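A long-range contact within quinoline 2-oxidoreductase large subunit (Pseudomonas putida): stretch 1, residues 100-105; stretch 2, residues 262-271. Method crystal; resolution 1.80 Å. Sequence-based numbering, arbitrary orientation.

Stretch 1, residues 100-105: IQPLLA
Stretch 2 (262-271) HPEELLVCLL

This is an apolar packing contact in which a loop leaving a strand sets one leucine, Leu103, against the first turns of a helix, with no hydrogen bond between the two stretches. The summed buried surface is 313 Å², and Leu103 alone has 117 Å² covered.

Stretch 1 is extended at Ile100 and Gln101 (phi/psi -125/109 and -91/119), the end of a strand that begins earlier in the chain. Pro102 follows at -70/146, Leu103 turns to -61/-40, and Leu104 and Ala105 return to extended values, -129/139 and -57/141. Stretch 2 is helical from Pro263 through Leu271, phi between -52 and -73 and psi between -31 and -46. His262, at -101/142, is the N-cap: its O accepts from Glu265 N at 2.9 Å, while its N donates to Glu265 OE2 at 2.8 Å and 172°, tying the helix start to a side chain one turn in. Leu267 N to Pro263 O, 2.9 Å, continues the helical bonding.

The CA atoms of Leu103 and Pro263, 4.9 Å apart, are the nearest CA pair across the stretches. The CA-to-CB bonds of Pro263, Leu266, Leu267 and Leu270 point toward stretch 1, as the i, i+3, i+4, i+7 spacing of one helix face predicts. Leu103 points sideways with an m,t rotamer (-54°, -172°), and its branches reach different ends of that face: CD2 lies 4.1 Å from Pro263 CB and CD1 3.8 Å from Leu270 CD1, with Leu266 CD1 close to both (3.6 Å from CD2, 4.2 Å from CD1). Its CB lies 3.9 Å from Leu267 CD2. The three helix leucines that make contact, Leu266, Leu267 and Leu270, are also m,t.

Leu104, with chi1 off-well at -104° and chi2 at 64°, brings CD1 within 3.5 Å of Leu267 CD1. Gln101, extended at t,t, places NE2 3.9 Å from Pro263 CG, a van der Waals contact with the C-gamma-exo ring.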

# COMPACT_ATOMS: atom_id res chain seq x y z
N ILE B 100 23.97 20.00 -17.02
CA ILE B 100 23.27 18.74 -17.13
C ILE B 100 24.10 17.82 -16.25
O ILE B 100 25.24 17.51 -16.58
CB ILE B 100 23.27 18.21 -18.58
CG1 ILE B 100 22.57 19.21 -19.50
CG2 ILE B 100 22.58 16.85 -18.64
CD1 ILE B 100 22.43 18.74 -20.95
N GLN B 101 23.56 17.43 -15.10
CA GLN B 101 24.31 16.56 -14.21
C GLN B 101 24.01 15.11 -14.53
O GLN B 101 22.86 14.67 -14.43
CB GLN B 101 23.98 16.85 -12.75
CG GLN B 101 24.66 15.89 -11.78
CD GLN B 101 24.38 16.20 -10.32
OE1 GLN B 101 23.59 17.09 -10.00
NE2 GLN B 101 25.01 15.44 -9.43
N PRO B 102 25.04 14.35 -14.91
CA PRO B 102 24.79 12.94 -15.22
C PRO B 102 24.47 12.21 -13.92
O PRO B 102 25.00 12.55 -12.86
CB PRO B 102 26.10 12.49 -15.85
CG PRO B 102 27.12 13.28 -15.07
CD PRO B 102 26.48 14.67 -14.99
N LEU B 103 23.58 11.22 -13.99
CA LEU B 103 23.22 10.47 -12.79
C LEU B 103 24.47 9.79 -12.24
O LEU B 103 24.68 9.74 -11.02
CB LEU B 103 22.13 9.45 -13.13
CG LEU B 103 20.89 10.06 -13.80
CD1 LEU B 103 19.79 9.01 -13.91
CD2 LEU B 103 20.39 11.27 -13.01
N LEU B 104 25.30 9.27 -13.14
CA LEU B 104 26.55 8.64 -12.77
C LEU B 104 27.64 9.28 -13.62
O LEU B 104 27.42 9.53 -14.81
CB LEU B 104 26.52 7.14 -13.07
CG LEU B 104 26.36 6.18 -11.89
CD1 LEU B 104 25.00 6.40 -11.24
CD2 LEU B 104 26.49 4.75 -12.38
N ALA B 105 28.79 9.55 -13.03
CA ALA B 105 29.88 10.14 -13.79
C ALA B 105 30.16 9.20 -14.95
O ALA B 105 30.08 7.98 -14.80
CB ALA B 105 31.12 10.27 -12.91
N HIS B 262 17.09 14.33 -6.71
CA HIS B 262 18.37 13.65 -6.51
C HIS B 262 18.63 12.62 -7.60
O HIS B 262 17.71 11.95 -8.06
CB HIS B 262 18.41 12.93 -5.16
CG HIS B 262 17.81 13.71 -4.04
ND1 HIS B 262 18.31 14.93 -3.63
CD2 HIS B 262 16.72 13.47 -3.26
CE1 HIS B 262 17.56 15.40 -2.65
NE2 HIS B 262 16.59 14.54 -2.41
N PRO B 263 19.89 12.50 -8.03
CA PRO B 263 20.19 11.51 -9.07
C PRO B 263 19.64 10.14 -8.65
O PRO B 263 19.08 9.41 -9.46
CB PRO B 263 21.72 11.53 -9.12
CG PRO B 263 22.02 12.97 -8.87
CD PRO B 263 21.06 13.34 -7.74
N GLU B 264 19.79 9.81 -7.37
CA GLU B 264 19.32 8.52 -6.87
C GLU B 264 17.82 8.28 -7.06
O GLU B 264 17.41 7.14 -7.23
CB GLU B 264 19.70 8.35 -5.39
CG GLU B 264 21.19 8.24 -5.16
CD GLU B 264 21.86 9.57 -4.85
OE1 GLU B 264 21.43 10.60 -5.42
OE2 GLU B 264 22.82 9.58 -4.06
N GLU B 265 17.01 9.33 -7.03
CA GLU B 265 15.57 9.16 -7.22
C GLU B 265 15.31 8.64 -8.63
O GLU B 265 14.46 7.77 -8.85
CB GLU B 265 14.81 10.48 -7.00
CG GLU B 265 14.83 10.94 -5.56
CD GLU B 265 14.17 12.30 -5.36
OE1 GLU B 265 13.19 12.38 -4.58
OE2 GLU B 265 14.63 13.28 -5.97
N LEU B 266 16.06 9.17 -9.59
CA LEU B 266 15.89 8.72 -10.96
C LEU B 266 16.47 7.32 -11.09
O LEU B 266 15.87 6.45 -11.70
CB LEU B 266 16.61 9.67 -11.93
CG LEU B 266 16.10 11.12 -11.94
CD1 LEU B 266 16.86 11.91 -12.99
CD2 LEU B 266 14.62 11.14 -12.23
N LEU B 267 17.63 7.11 -10.47
CA LEU B 267 18.29 5.82 -10.55
C LEU B 267 17.45 4.66 -10.06
O LEU B 267 17.38 3.63 -10.72
CB LEU B 267 19.63 5.85 -9.81
CG LEU B 267 20.74 6.66 -10.51
CD1 LEU B 267 21.91 6.84 -9.58
CD2 LEU B 267 21.17 5.93 -11.80
N VAL B 268 16.80 4.80 -8.90
CA VAL B 268 15.99 3.68 -8.43
C VAL B 268 14.86 3.34 -9.40
O VAL B 268 14.51 2.18 -9.56
CB VAL B 268 15.42 3.91 -7.01
CG1 VAL B 268 16.56 3.91 -6.00
CG2 VAL B 268 14.65 5.23 -6.95
N CYS B 269 14.31 4.36 -10.06
CA CYS B 269 13.24 4.11 -11.02
C CYS B 269 13.79 3.33 -12.21
O CYS B 269 13.18 2.37 -12.67
CB CYS B 269 12.64 5.43 -11.52
SG CYS B 269 11.77 6.36 -10.23
N LEU B 270 14.96 3.76 -12.69
CA LEU B 270 15.60 3.09 -13.82
C LEU B 270 15.97 1.67 -13.45
O LEU B 270 15.78 0.74 -14.23
CB LEU B 270 16.85 3.87 -14.25
CG LEU B 270 16.61 5.26 -14.85
CD1 LEU B 270 17.94 5.93 -15.13
CD2 LEU B 270 15.80 5.13 -16.14
N LEU B 271 16.50 1.49 -12.24
CA LEU B 271 16.91 0.18 -11.77
C LEU B 271 15.74 -0.77 -11.57
O LEU B 271 15.81 -1.94 -11.96
CB LEU B 271 17.70 0.33 -10.46
CG LEU B 271 19.08 0.96 -10.60
CD1 LEU B 271 19.62 1.38 -9.24
CD2 LEU B 271 20.03 -0.04 -11.28